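Side-chain contact in uncharacterized protein PH0321 (Pyrococcus horikoshii, PDB 3BS4), which is of unknown function but has a KaiC-like domain, which suggests a RecA-type fold, and was crystallised with an unidentified peptide bound to it: residues S149-V154 with L161-T166. Residues are numbered along the deposited sequence; the frame is centred on the assembly and turned at random.
Sequences SGYLEV and LRYLET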
loop_
_atom_site.group_PDB
_atom_site.type_symbol
_atom_site.label_atom_id
_atom_site.label_comp_id
_atom_site.label_asym_id
_atom_site.label_seq_id
_atom_site.Cartn_x
_atom_site.Cartn_y
_atom_site.Cartn_z
ATOM N N SER A 149 1.312 -3.453 9.169
ATOM C CA SER A 149 1.388 -3.486 10.636
ATOM C C SER A 149 0.109 -4.058 11.272
ATOM O O SER A 149 0.128 -4.548 12.410
ATOM C CB SER A 149 1.716 -2.072 11.191
ATOM O OG SER A 149 0.870 -1.090 10.598
ATOM N N GLY A 150 -0.998 -4.023 10.526
ATOM C CA GLY A 150 -2.269 -4.570 11.005
ATOM C C GLY A 150 -2.227 -6.059 11.295
ATOM O O GLY A 150 -3.021 -6.557 12.104
ATOM N N TYR A 151 -1.327 -6.793 10.638
ATOM C CA TYR A 151 -1.256 -8.245 10.867
ATOM C C TYR A 151 -0.912 -8.586 12.310
ATOM O O TYR A 151 -1.255 -9.653 12.767
ATOM C CB TYR A 151 -0.278 -8.907 9.898
ATOM C CG TYR A 151 -0.822 -8.915 8.495
ATOM C CD1 TYR A 151 -2.031 -9.553 8.213
ATOM C CD2 TYR A 151 -0.142 -8.260 7.451
ATOM C CE1 TYR A 151 -2.561 -9.560 6.921
ATOM C CE2 TYR A 151 -0.680 -8.256 6.148
ATOM C CZ TYR A 151 -1.875 -8.910 5.902
ATOM O OH TYR A 151 -2.442 -8.918 4.640
ATOM N N LEU A 152 -0.217 -7.692 12.999
ATOM C CA LEU A 152 0.151 -7.955 14.385
ATOM C C LEU A 152 -1.061 -7.946 15.318
ATOM O O LEU A 152 -0.935 -8.328 16.496
ATOM C CB LEU A 152 1.231 -6.973 14.847
ATOM C CG LEU A 152 2.596 -7.127 14.168
ATOM C CD1 LEU A 152 3.531 -5.982 14.542
ATOM C CD2 LEU A 152 3.254 -8.475 14.535
ATOM N N GLU A 153 -2.229 -7.526 14.817
ATOM C CA GLU A 153 -3.461 -7.595 15.620
ATOM C C GLU A 153 -4.049 -9.001 15.614
ATOM O O GLU A 153 -4.814 -9.358 16.521
ATOM C CB GLU A 153 -4.493 -6.581 15.117
ATOM C CG GLU A 153 -4.048 -5.150 15.304
ATOM C CD GLU A 153 -4.747 -4.153 14.385
ATOM O OE1 GLU A 153 -5.925 -4.381 14.016
ATOM O OE2 GLU A 153 -4.109 -3.133 14.029
ATOM N N VAL A 154 -3.686 -9.803 14.606
ATOM C CA VAL A 154 -4.261 -11.144 14.418
ATOM C C VAL A 154 -3.225 -12.274 14.473
ATOM O O VAL A 154 -3.579 -13.426 14.765
ATOM C CB VAL A 154 -5.101 -11.279 13.108
ATOM C CG1 VAL A 154 -6.421 -10.492 13.207
ATOM C CG2 VAL A 154 -4.306 -10.828 11.873
ATOM N N LEU A 161 6.189 -13.244 10.750
ATOM C CA LEU A 161 7.441 -13.462 10.035
ATOM C C LEU A 161 7.350 -14.647 9.088
ATOM O O LEU A 161 7.834 -14.574 7.959
ATOM C CB LEU A 161 8.592 -13.631 11.034
ATOM C CG LEU A 161 9.006 -12.295 11.679
ATOM C CD1 LEU A 161 9.770 -12.493 12.983
ATOM C CD2 LEU A 161 9.823 -11.433 10.714
ATOM N N ARG A 162 6.724 -15.730 9.536
ATOM C CA ARG A 162 6.497 -16.903 8.671
ATOM C C ARG A 162 5.546 -16.558 7.541
ATOM O O ARG A 162 5.758 -16.954 6.397
ATOM C CB ARG A 162 5.908 -18.073 9.465
ATOM C CG ARG A 162 6.844 -18.637 10.491
ATOM C CD ARG A 162 6.427 -20.062 10.890
ATOM N NE ARG A 162 4.981 -20.212 11.082
ATOM C CZ ARG A 162 4.361 -20.123 12.256
ATOM N NH1 ARG A 162 5.055 -19.869 13.361
ATOM N NH2 ARG A 162 3.041 -20.286 12.323
ATOM N N TYR A 163 4.491 -15.814 7.868
ATOM C CA TYR A 163 3.524 -15.370 6.863
ATOM C C TYR A 163 4.171 -14.579 5.716
ATOM O O TYR A 163 3.860 -14.794 4.531
ATOM C CB TYR A 163 2.430 -14.533 7.547
ATOM C CG TYR A 163 1.629 -13.723 6.583
ATOM C CD1 TYR A 163 0.658 -14.325 5.776
ATOM C CD2 TYR A 163 1.861 -12.355 6.447
ATOM C CE1 TYR A 163 -0.079 -13.580 4.866
ATOM C CE2 TYR A 163 1.128 -11.590 5.531
ATOM C CZ TYR A 163 0.158 -12.227 4.746
ATOM O OH TYR A 163 -0.589 -11.525 3.822
ATOM N N LEU A 164 5.074 -13.666 6.073
ATOM C CA LEU A 164 5.774 -12.859 5.075
ATOM C C LEU A 164 6.569 -13.748 4.140
ATOM O O LEU A 164 6.622 -13.483 2.936
ATOM C CB LEU A 164 6.706 -11.810 5.704
ATOM C CG LEU A 164 6.000 -10.681 6.461
ATOM C CD1 LEU A 164 7.006 -9.892 7.332
ATOM C CD2 LEU A 164 5.271 -9.759 5.472
ATOM N N GLU A 165 7.189 -14.792 4.697
ATOM C CA GLU A 165 7.987 -15.682 3.854
ATOM C C GLU A 165 7.110 -16.590 2.998
ATOM O O GLU A 165 7.344 -16.728 1.805
ATOM C CB GLU A 165 9.013 -16.473 4.672
ATOM C CG GLU A 165 9.975 -17.314 3.793
ATOM C CD GLU A 165 10.799 -16.510 2.785
ATOM O OE1 GLU A 165 10.961 -15.270 2.925
ATOM O OE2 GLU A 165 11.301 -17.138 1.819
ATOM N N THR A 166 6.068 -17.156 3.583
ATOM C CA THR A 166 5.145 -18.011 2.809
ATOM C C THR A 166 4.475 -17.221 1.688
ATOM O O THR A 166 4.254 -17.749 0.602
ATOM C CB THR A 166 4.081 -18.621 3.727
ATOM O OG1 THR A 166 4.726 -19.365 4.773
ATOM C CG2 THR A 166 3.161 -19.554 2.954
#
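Tyr-151 and Tyr-163 carry this contact across a gap of 9.5 Å between the CA of Tyr-151 and the CA of Tyr-163, too wide for the backbones to meet. Residues 149-154 follow strand 141-146 as a tight 3-10-like coil, with Leu-152 N, Glu-153 N and Val-154 N each bonded to the carbonyl oxygen three residues back. Residues 161-166 lie within helix 157-173, which begins shortly after the turn at 149-154.

Both tyrosines set out toward the opposite segment. With CG anti to the backbone N (chi1 164°), the Tyr-163 ring is carried out from the helix toward Tyr-151, whose own ring stands beside its backbone N (chi1 -71°) with a face toward Tyr-163; the two side chains cross at about a right angle. The rings form an edge-to-face pair, centroids 4.9 Å apart and planes inclined at 50°, well short of perpendicular. The Tyr-163 edge leads: its CE2 sits over one face of Tyr-151, displaced toward the rim, and comes within 3.8 Å of Tyr-151 CE2. Tyr-163 OH lies 3.6 Å from Tyr-151 CZ, and the two hydroxyls come together, Tyr-151 OH lying 3.3 Å from Tyr-163 OH.

Leu-115 of helix 115-132 touches both rings, Pro-116 and Tyr-119 add to the cover of Tyr-163, and Tyr-119 OH is hydrogen-bonded to Tyr-151 OH, which probably helps to fix the direction of that hydroxyl.

The ring pair is buried, yet each phenol oxygen is hydrogen-bonded to a polar side chain of the bound peptide, so the loop after strand 141-146 and the following helix together contribute two neighbouring hydroxyls to the peptide-binding surface.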